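Local coordinates for Mll2253 protein (Mesorhizobium loti, PDB 3Q63) that is of unknown function but belongs to the AHA1 family, whose Bet v 1-like relatives include activators of the Hsp90 ATPase and proteins that bind hydrophobic ligands, at residues H49-S54 / L61-L66; T73-W78 / R90-F95; A27-H32 / F43-G48. All coordinates share one frame; numbering follows the deposited sequence.

Contact 1. Residues H49-S54 / L61-L66; sequences HRFNIS and LDCEVL
Asn-52 and Asp-62 pair across the antiparallel hairpin as a non-hydrogen-bonded pair, their side chains lying side by side and pointing the same way. From Asn-52, CB sits 3.3 Å from Leu-61 O. CG lies beside the backbone N (chi1 -65°), 3.6 Å from Leu-61 O, and from there the amide turns toward the partner strand. At the tip, Asn-52 ND2 donates to Leu-61 O over 2.9 Å. The donor stands above the carbonyl plane, although the oxygen is in the plane of the amide. Ile-53 N reaches the same oxygen from the opposite face, so two bonds grip Leu-61 O. Asn-52 ND2 is also 2.8 Å from Asp-62 OD2, with amide and carboxylate planes 84° apart. That carboxylate oxygen is hydrogen-bonded to His-82 NE2 of the second subunit.

On the other face of the hairpin, Cys-63 CB rests over the ring of Phe-51, displaced toward the rim at CZ (3.3 Å), in a CH-pi contact. Cys-63 SG approaches the ring obliquely, 4.3 Å from its centroid, and touches Ile-53 CD1 at 3.8 Å. Val-65 CG2 meets Phe-51 CE2, the two side chains crossing at about a right angle.

Within the sheet, strand 50-54 is flanked by the short strand 40-41, and strand 60-69 by strand 73-77. The Phe-51 ring packs edge-to-face with both Tyr-76 of that neighbouring strand and Phe-43 of the loop that follows strand 40-41, whereas the Asn-52 face meets Phe-87 of the second subunit.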
loop_
_atom_site.group_PDB
_atom_site.type_symbol
_atom_site.label_atom_id
_atom_site.label_comp_id
_atom_site.label_asym_id
_atom_site.label_seq_id
_atom_site.Cartn_x
_atom_site.Cartn_y
_atom_site.Cartn_z
ATOM N N HIS B 49 -19.656 -11.744 -3.175
ATOM C CA HIS B 49 -18.486 -11.897 -4.028
ATOM C C HIS B 49 -17.203 -11.637 -3.249
ATOM O O HIS B 49 -17.056 -10.611 -2.587
ATOM C CB HIS B 49 -18.582 -10.949 -5.225
ATOM C CG HIS B 49 -17.368 -10.958 -6.102
ATOM N ND1 HIS B 49 -16.314 -10.088 -5.925
ATOM C CD2 HIS B 49 -17.029 -11.750 -7.147
ATOM C CE1 HIS B 49 -15.377 -10.342 -6.824
ATOM N NE2 HIS B 49 -15.787 -11.345 -7.577
ATOM N N ARG B 50 -16.276 -12.581 -3.319
ATOM C CA ARG B 50 -15.017 -12.422 -2.615
ATOM C C ARG B 50 -13.930 -11.973 -3.580
ATOM O O ARG B 50 -13.849 -12.453 -4.712
ATOM C CB ARG B 50 -14.648 -13.733 -1.908
ATOM C CG ARG B 50 -15.410 -14.935 -2.421
ATOM C CD ARG B 50 -15.926 -15.830 -1.292
ATOM N NE ARG B 50 -14.889 -16.134 -0.308
ATOM C CZ ARG B 50 -14.883 -17.216 0.467
ATOM N NH1 ARG B 50 -13.898 -17.406 1.335
ATOM N NH2 ARG B 50 -15.850 -18.115 0.366
ATOM N N PHE B 51 -13.113 -11.021 -3.135
ATOM C CA PHE B 51 -12.037 -10.488 -3.958
ATOM C C PHE B 51 -10.912 -9.952 -3.091
ATOM O O PHE B 51 -10.981 -9.987 -1.853
ATOM C CB PHE B 51 -12.565 -9.369 -4.875
ATOM C CG PHE B 51 -13.041 -8.140 -4.143
ATOM C CD1 PHE B 51 -12.228 -7.012 -4.038
ATOM C CD2 PHE B 51 -14.300 -8.110 -3.551
ATOM C CE1 PHE B 51 -12.661 -5.877 -3.356
ATOM C CE2 PHE B 51 -14.743 -6.980 -2.866
ATOM C CZ PHE B 51 -13.921 -5.858 -2.767
ATOM N N ASN B 52 -9.867 -9.472 -3.754
ATOM C CA ASN B 52 -8.718 -8.902 -3.073
ATOM C C ASN B 52 -8.383 -7.552 -3.676
ATOM O O ASN B 52 -8.745 -7.246 -4.811
ATOM C CB ASN B 52 -7.482 -9.804 -3.202
ATOM C CG ASN B 52 -7.651 -11.129 -2.505
ATOM O OD1 ASN B 52 -7.958 -12.133 -3.135
ATOM N ND2 ASN B 52 -7.461 -11.138 -1.190
ATOM N N ILE B 53 -7.685 -6.754 -2.886
ATOM C CA ILE B 53 -7.224 -5.443 -3.288
ATOM C C ILE B 53 -5.745 -5.557 -2.918
ATOM O O ILE B 53 -5.413 -5.788 -1.753
ATOM C CB ILE B 53 -7.926 -4.335 -2.468
ATOM C CG1 ILE B 53 -9.429 -4.347 -2.763
ATOM C CG2 ILE B 53 -7.371 -2.969 -2.835
ATOM C CD1 ILE B 53 -10.212 -3.246 -2.040
ATOM N N SER B 54 -4.863 -5.440 -3.906
ATOM C CA SER B 54 -3.433 -5.592 -3.654
ATOM C C SER B 54 -2.563 -4.467 -4.201
ATOM O O SER B 54 -2.900 -3.815 -5.195
ATOM C CB SER B 54 -2.948 -6.936 -4.216
ATOM O OG SER B 54 -3.099 -6.990 -5.628
ATOM N N LEU B 61 -5.274 -7.179 0.736
ATOM C CA LEU B 61 -6.434 -7.206 1.608
ATOM C C LEU B 61 -7.418 -8.219 1.047
ATOM O O LEU B 61 -7.496 -8.404 -0.169
ATOM C CB LEU B 61 -7.111 -5.834 1.654
ATOM C CG LEU B 61 -6.407 -4.754 2.467
ATOM C CD1 LEU B 61 -7.079 -3.433 2.218
ATOM C CD2 LEU B 61 -6.432 -5.121 3.935
ATOM N N ASP B 62 -8.158 -8.875 1.939
ATOM C CA ASP B 62 -9.165 -9.862 1.553
ATOM C C ASP B 62 -10.516 -9.194 1.740
ATOM O O ASP B 62 -10.823 -8.715 2.832
ATOM C CB ASP B 62 -9.095 -11.082 2.460
ATOM C CG ASP B 62 -7.708 -11.696 2.506
ATOM O OD1 ASP B 62 -7.392 -12.366 3.515
ATOM O OD2 ASP B 62 -6.941 -11.508 1.537
ATOM N N CYS B 63 -11.337 -9.193 0.694
ATOM C CA CYS B 63 -12.638 -8.536 0.766
ATOM C C CYS B 63 -13.810 -9.377 0.280
ATOM O O CYS B 63 -13.647 -10.332 -0.485
ATOM C CB CYS B 63 -12.625 -7.246 -0.056
ATOM S SG CYS B 63 -11.174 -6.219 0.125
ATOM N N GLU B 64 -15.000 -8.985 0.721
ATOM C CA GLU B 64 -16.224 -9.658 0.339
ATOM C C GLU B 64 -17.329 -8.616 0.205
ATOM O O GLU B 64 -17.510 -7.790 1.096
ATOM C CB GLU B 64 -16.619 -10.677 1.404
ATOM C CG GLU B 64 -17.809 -11.524 1.006
ATOM C CD GLU B 64 -18.554 -12.080 2.201
ATOM O OE1 GLU B 64 -17.902 -12.365 3.226
ATOM O OE2 GLU B 64 -19.792 -12.242 2.106
ATOM N N VAL B 65 -18.056 -8.644 -0.904
ATOM C CA VAL B 65 -19.145 -7.694 -1.093
ATOM C C VAL B 65 -20.271 -8.070 -0.134
ATOM O O VAL B 65 -20.660 -9.234 -0.051
ATOM C CB VAL B 65 -19.650 -7.706 -2.554
ATOM C CG1 VAL B 65 -20.752 -6.678 -2.733
ATOM C CG2 VAL B 65 -18.487 -7.386 -3.502
ATOM N N LEU B 66 -20.772 -7.083 0.602
ATOM C CA LEU B 66 -21.829 -7.300 1.582
ATOM C C LEU B 66 -23.169 -6.725 1.164
ATOM O O LEU B 66 -24.202 -7.329 1.416
ATOM C CB LEU B 66 -21.441 -6.675 2.919
ATOM C CG LEU B 66 -20.205 -7.249 3.589
ATOM C CD1 LEU B 66 -19.927 -6.449 4.855
ATOM C CD2 LEU B 66 -20.423 -8.728 3.919
#

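Contact 2. Residues T73-W78 / R90-F95; sequences TLSYTW and RSVVTF
From Leu-74 opposite Phe-95 to Thr-77 opposite Val-92, the strands run antiparallel in regular register, their axes 4.6 Å apart and their directions at 169°, with paired backbone bonds at Leu-74/Phe-95 and Tyr-76/Val-93. On one face, the hydroxyls of Ser-75 and Thr-94 share a hydrogen bond, OG to OG1 2.9 Å, across a non-hydrogen-bonded pair. Val-92 CG1 lies 3.2 Å from Ser-75 OG, and the methyls of Thr-73 and Thr-94 meet beyond the hydroxyl pair.

The opposite face is largely aromatic. Tyr-76 OH meets the edge of the Phe-95 ring, near its plane, 3.4 Å from CE2; the two rings lie obliquely, planes 51° apart and centroids 6.0 Å apart. Leu-74 CD2 touches Phe-95 CD2 more loosely. Further along, Val-93 CG2 meets the benzene part of the Trp-78 indole obliquely, 3.6 Å from CE3.

At that end, Ser-91 OG sits between the backbone N and the carbonyl carbon (chi1 69°) and donates to Trp-78 O over 2.8 Å, in the carbonyl plane and on a lone pair. Gln-110 of strand 103-113 is bonded to the same hydroxyl. The indole NE1 of Trp-78 binds Trp-57 O of the second subunit, and its ring also meets Trp-128 of helix 118-141. An alanine in place of Trp-78 would probably open a gap beside Val-93 CG2 and Trp-128 and leave Trp-57 O of the second subunit without its indole donor.

The chemistry is thus two-faced: one side carries a hydroxyl pair, Ser-75 with Thr-94, among methyl groups, while the aromatic side joins the core between sheet and long helix, as in the helix-grip fold of Bet v 1-like proteins.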
loop_
_atom_site.group_PDB
_atom_site.type_symbol
_atom_site.label_atom_id
_atom_site.label_comp_id
_atom_site.label_asym_id
_atom_site.label_seq_id
_atom_site.Cartn_x
_atom_site.Cartn_y
_atom_site.Cartn_z
ATOM N N THR B 73 -25.760 2.757 -2.390
ATOM C CA THR B 73 -24.953 2.159 -1.334
ATOM C C THR B 73 -24.080 1.002 -1.807
ATOM O O THR B 73 -24.469 0.222 -2.678
ATOM C CB THR B 73 -25.849 1.630 -0.189
ATOM O OG1 THR B 73 -26.755 2.659 0.222
ATOM C CG2 THR B 73 -25.003 1.213 1.002
ATOM N N LEU B 74 -22.900 0.891 -1.209
ATOM C CA LEU B 74 -21.970 -0.173 -1.528
ATOM C C LEU B 74 -21.159 -0.510 -0.281
ATOM O O LEU B 74 -20.547 0.368 0.324
ATOM C CB LEU B 74 -21.030 0.254 -2.658
ATOM C CG LEU B 74 -19.898 -0.718 -3.021
ATOM C CD1 LEU B 74 -20.472 -2.063 -3.439
ATOM C CD2 LEU B 74 -19.061 -0.121 -4.140
ATOM N N SER B 75 -21.159 -1.776 0.108
ATOM C CA SER B 75 -20.396 -2.187 1.280
ATOM C C SER B 75 -19.679 -3.499 1.042
ATOM O O SER B 75 -20.176 -4.372 0.332
ATOM C CB SER B 75 -21.313 -2.325 2.499
ATOM O OG SER B 75 -20.597 -2.816 3.620
ATOM N N TYR B 76 -18.491 -3.617 1.627
ATOM C CA TYR B 76 -17.690 -4.829 1.532
ATOM C C TYR B 76 -16.682 -4.909 2.665
ATOM O O TYR B 76 -16.294 -3.876 3.233
ATOM C CB TYR B 76 -16.962 -4.940 0.177
ATOM C CG TYR B 76 -16.214 -3.716 -0.335
ATOM C CD1 TYR B 76 -16.775 -2.903 -1.321
ATOM C CD2 TYR B 76 -14.916 -3.425 0.094
ATOM C CE1 TYR B 76 -16.065 -1.835 -1.876
ATOM C CE2 TYR B 76 -14.194 -2.359 -0.454
ATOM C CZ TYR B 76 -14.775 -1.570 -1.440
ATOM O OH TYR B 76 -14.067 -0.520 -1.995
ATOM N N THR B 77 -16.277 -6.134 3.004
ATOM C CA THR B 77 -15.296 -6.348 4.065
ATOM C C THR B 77 -13.947 -5.859 3.571
ATOM O O THR B 77 -13.684 -5.805 2.367
ATOM C CB THR B 77 -15.149 -7.848 4.447
ATOM O OG1 THR B 77 -14.936 -8.619 3.259
ATOM C CG2 THR B 77 -16.387 -8.359 5.183
ATOM N N TRP B 78 -13.099 -5.520 4.531
ATOM C CA TRP B 78 -11.769 -4.987 4.284
ATOM C C TRP B 78 -10.947 -5.604 5.407
ATOM O O TRP B 78 -10.789 -5.008 6.475
ATOM C CB TRP B 78 -11.867 -3.469 4.406
ATOM C CG TRP B 78 -10.644 -2.689 4.160
ATOM C CD1 TRP B 78 -9.559 -2.571 4.984
ATOM C CD2 TRP B 78 -10.415 -1.806 3.061
ATOM N NE1 TRP B 78 -8.674 -1.658 4.464
ATOM C CE2 TRP B 78 -9.177 -1.174 3.286
ATOM C CE3 TRP B 78 -11.141 -1.485 1.908
ATOM C CZ2 TRP B 78 -8.646 -0.235 2.398
ATOM C CZ3 TRP B 78 -10.616 -0.550 1.023
ATOM C CH2 TRP B 78 -9.378 0.065 1.274
ATOM N N ARG B 90 -10.029 -6.474 10.677
ATOM C CA ARG B 90 -11.339 -7.005 10.341
ATOM C C ARG B 90 -12.273 -5.799 10.338
ATOM O O ARG B 90 -12.572 -5.224 11.391
ATOM C CB ARG B 90 -11.777 -8.014 11.397
ATOM C CG ARG B 90 -13.102 -8.673 11.112
ATOM C CD ARG B 90 -13.446 -9.666 12.204
ATOM N NE ARG B 90 -14.718 -10.336 11.947
ATOM C CZ ARG B 90 -15.900 -9.724 11.947
ATOM N NH1 ARG B 90 -17.000 -10.417 11.698
ATOM N NH2 ARG B 90 -15.979 -8.423 12.204
ATOM N N SER B 91 -12.733 -5.402 9.159
ATOM C CA SER B 91 -13.592 -4.227 9.094
ATOM C C SER B 91 -14.546 -4.233 7.914
ATOM O O SER B 91 -14.424 -5.039 6.987
ATOM C CB SER B 91 -12.724 -2.973 9.020
ATOM O OG SER B 91 -12.055 -2.907 7.771
ATOM N N VAL B 92 -15.495 -3.308 7.962
ATOM C CA VAL B 92 -16.477 -3.158 6.904
ATOM C C VAL B 92 -16.427 -1.726 6.383
ATOM O O VAL B 92 -16.491 -0.771 7.159
ATOM C CB VAL B 92 -17.915 -3.435 7.400
ATOM C CG1 VAL B 92 -18.907 -3.165 6.280
ATOM C CG2 VAL B 92 -18.030 -4.870 7.870
ATOM N N VAL B 93 -16.304 -1.592 5.070
ATOM C CA VAL B 93 -16.266 -0.294 4.424
ATOM C C VAL B 93 -17.600 -0.111 3.704
ATOM O O VAL B 93 -17.981 -0.954 2.896
ATOM C CB VAL B 93 -15.124 -0.211 3.371
ATOM C CG1 VAL B 93 -15.263 1.068 2.552
ATOM C CG2 VAL B 93 -13.757 -0.234 4.063
ATOM N N THR B 94 -18.312 0.974 4.005
ATOM C CA THR B 94 -19.602 1.241 3.361
ATOM C C THR B 94 -19.619 2.647 2.760
ATOM O O THR B 94 -19.323 3.628 3.443
ATOM C CB THR B 94 -20.789 1.105 4.369
ATOM O OG1 THR B 94 -20.847 -0.237 4.871
ATOM C CG2 THR B 94 -22.117 1.430 3.679
ATOM N N PHE B 95 -19.952 2.737 1.474
ATOM C CA PHE B 95 -20.027 4.023 0.774
ATOM C C PHE B 95 -21.495 4.401 0.643
ATOM O O PHE B 95 -22.330 3.548 0.346
ATOM C CB PHE B 95 -19.430 3.918 -0.634
ATOM C CG PHE B 95 -17.974 3.558 -0.656
ATOM C CD1 PHE B 95 -16.995 4.540 -0.497
ATOM C CD2 PHE B 95 -17.579 2.234 -0.820
ATOM C CE1 PHE B 95 -15.640 4.204 -0.502
ATOM C CE2 PHE B 95 -16.225 1.885 -0.825
ATOM C CZ PHE B 95 -15.256 2.874 -0.665
#

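Contact 3. Residues A27-H32 / F43-G48; sequences ALTQPH and FKPAVG
Carbonyl oxygens of Leu-28 and Thr-29, at the end of helix 21-29, approach the ring of Phe-43 from two directions. Thr-29 O lies at the ring edge, near its plane, 3.3 Å from Phe-43 CD2. Leu-28 O stands over one face, 4.3 Å from Phe-43 CE2. A third carbonyl contact runs the other way across the interface: Phe-43 O is met by the ring carbon CG of Pro-31 at 3.5 Å, where helix 31-37 begins.

The apolar contacts centre on Thr-29. Its CB touches Phe-43 CE2 at 3.7 Å and Pro-45 CG at 3.9 Å, with Thr-29 CG2 also close to CE2. Phe-43 CG is anti to the backbone N (chi1 173°), and the ring beyond it crosses the threonine side chain obliquely.

Local hydrogen bonds shape each side, and none crosses between them. Thr-29 OG1 is bonded to Trp-25 O, one turn back in its own helix, which is likely to hold chi1 and so keep CG2 near Phe-43 CE2, while CB is placed by the backbone. Pro-45 is the centre of an inverse gamma turn, closed by a weak bond from Ala-46 N to Lys-44 O.

With no donor reaching across, the junction rests on van der Waals packing. The slightly positive hydrogens of the Phe-43 edge are likely to be attracted to Thr-29 O, so that the end of helix 21-29 meets the loop after strand 40-41 through an aromatic edge rather than a hydrogen bond.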
loop_
_atom_site.group_PDB
_atom_site.type_symbol
_atom_site.label_atom_id
_atom_site.label_comp_id
_atom_site.label_asym_id
_atom_site.label_seq_id
_atom_site.Cartn_x
_atom_site.Cartn_y
_atom_site.Cartn_z
ATOM N N ALA B 27 -17.033 4.648 -10.888
ATOM C CA ALA B 27 -15.659 4.710 -10.401
ATOM C C ALA B 27 -15.469 3.838 -9.156
ATOM O O ALA B 27 -14.361 3.391 -8.869
ATOM C CB ALA B 27 -15.276 6.158 -10.096
ATOM N N LEU B 28 -16.550 3.595 -8.421
ATOM C CA LEU B 28 -16.486 2.783 -7.204
ATOM C C LEU B 28 -16.736 1.290 -7.439
ATOM O O LEU B 28 -16.422 0.462 -6.585
ATOM C CB LEU B 28 -17.517 3.285 -6.185
ATOM C CG LEU B 28 -17.324 4.688 -5.607
ATOM C CD1 LEU B 28 -18.566 5.115 -4.861
ATOM C CD2 LEU B 28 -16.107 4.702 -4.700
ATOM N N THR B 29 -17.298 0.956 -8.598
ATOM C CA THR B 29 -17.642 -0.423 -8.917
ATOM C C THR B 29 -16.966 -1.022 -10.153
ATOM O O THR B 29 -17.166 -2.192 -10.459
ATOM C CB THR B 29 -19.165 -0.555 -9.096
ATOM O OG1 THR B 29 -19.598 0.332 -10.133
ATOM C CG2 THR B 29 -19.886 -0.201 -7.797
ATOM N N GLN B 30 -16.177 -0.225 -10.863
ATOM C CA GLN B 30 -15.487 -0.710 -12.059
ATOM C C GLN B 30 -14.034 -1.009 -11.726
ATOM O O GLN B 30 -13.278 -0.108 -11.371
ATOM C CB GLN B 30 -15.541 0.345 -13.154
ATOM C CG GLN B 30 -16.939 0.665 -13.631
ATOM C CD GLN B 30 -17.284 -0.062 -14.898
ATOM O OE1 GLN B 30 -17.364 -1.293 -14.924
ATOM N NE2 GLN B 30 -17.484 0.692 -15.971
ATOM N N PRO B 31 -13.619 -2.278 -11.862
ATOM C CA PRO B 31 -12.247 -2.701 -11.571
ATOM C C PRO B 31 -11.147 -1.795 -12.111
ATOM O O PRO B 31 -10.264 -1.372 -11.362
ATOM C CB PRO B 31 -12.182 -4.098 -12.180
ATOM C CG PRO B 31 -13.555 -4.608 -11.970
ATOM C CD PRO B 31 -14.413 -3.416 -12.363
ATOM N N HIS B 32 -11.198 -1.494 -13.407
ATOM C CA HIS B 32 -10.162 -0.659 -14.019
ATOM C C HIS B 32 -10.180 0.769 -13.479
ATOM O O HIS B 32 -9.162 1.459 -13.492
ATOM C CB HIS B 32 -10.305 -0.652 -15.551
ATOM C CG HIS B 32 -11.417 0.217 -16.059
ATOM N ND1 HIS B 32 -12.747 -0.067 -15.842
ATOM C CD2 HIS B 32 -11.390 1.354 -16.797
ATOM C CE1 HIS B 32 -13.495 0.853 -16.429
ATOM N NE2 HIS B 32 -12.696 1.726 -17.014
ATOM N N PHE B 43 -12.743 -6.690 -8.038
ATOM C CA PHE B 43 -14.069 -6.393 -7.507
ATOM C C PHE B 43 -15.194 -6.761 -8.482
ATOM O O PHE B 43 -14.997 -6.786 -9.691
ATOM C CB PHE B 43 -14.168 -4.892 -7.193
ATOM C CG PHE B 43 -15.548 -4.442 -6.803
ATOM C CD1 PHE B 43 -15.983 -4.559 -5.487
ATOM C CD2 PHE B 43 -16.432 -3.938 -7.762
ATOM C CE1 PHE B 43 -17.276 -4.190 -5.128
ATOM C CE2 PHE B 43 -17.732 -3.566 -7.411
ATOM C CZ PHE B 43 -18.156 -3.691 -6.089
ATOM N N LYS B 44 -16.368 -7.051 -7.933
ATOM C CA LYS B 44 -17.563 -7.363 -8.717
ATOM C C LYS B 44 -18.743 -6.928 -7.866
ATOM O O LYS B 44 -18.829 -7.283 -6.693
ATOM C CB LYS B 44 -17.683 -8.856 -9.021
ATOM C CG LYS B 44 -16.753 -9.348 -10.111
ATOM C CD LYS B 44 -17.502 -10.165 -11.164
ATOM C CE LYS B 44 -18.547 -9.329 -11.903
ATOM N NZ LYS B 44 -19.698 -8.917 -11.044
ATOM N N PRO B 45 -19.660 -6.136 -8.444
ATOM C CA PRO B 45 -20.859 -5.620 -7.769
ATOM C C PRO B 45 -21.897 -6.692 -7.442
ATOM O O PRO B 45 -23.070 -6.538 -7.783
ATOM C CB PRO B 45 -21.421 -4.611 -8.774
ATOM C CG PRO B 45 -20.246 -4.223 -9.596
ATOM C CD PRO B 45 -19.500 -5.516 -9.770
ATOM N N ALA B 46 -21.479 -7.773 -6.797
ATOM C CA ALA B 46 -22.411 -8.837 -6.442
ATOM C C ALA B 46 -22.228 -9.241 -4.988
ATOM O O ALA B 46 -21.113 -9.526 -4.549
ATOM C CB ALA B 46 -22.212 -10.046 -7.350
ATOM N N VAL B 47 -23.332 -9.270 -4.249
ATOM C CA VAL B 47 -23.305 -9.637 -2.842
ATOM C C VAL B 47 -22.682 -11.012 -2.629
ATOM O O VAL B 47 -23.010 -11.970 -3.330
ATOM C CB VAL B 47 -24.730 -9.651 -2.245
ATOM C CG1 VAL B 47 -24.683 -10.135 -0.806
ATOM C CG2 VAL B 47 -25.340 -8.252 -2.320
ATOM N N GLY B 48 -21.779 -11.096 -1.656
ATOM C CA GLY B 48 -21.130 -12.357 -1.351
ATOM C C GLY B 48 -19.881 -12.590 -2.178
ATOM O O GLY B 48 -19.124 -13.523 -1.916
#

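In the fold
Taken from the N terminus, the contacts follow in series, and none nests in or crosses another. Contact 3 closes first, bringing the turn between helices 21-29 and 31-37 against the loop that leads into strand 50-54. Contact 1 opens at the next residue and closes the hairpin of strands 50-54 and 60-69; Gly-48 and Val-65 bond where the two meet. Strand 60-69 then pairs with strand 73-77, joining contact 1 to contact 2, which closes the long loop before strand 92-100. Leu-74 and Tyr-76 reach Phe-43, and Leu-74 also touches Leu-28 and Thr-29, so the short helices, the loop 43-48 and the middle of the antiparallel sheet share one core.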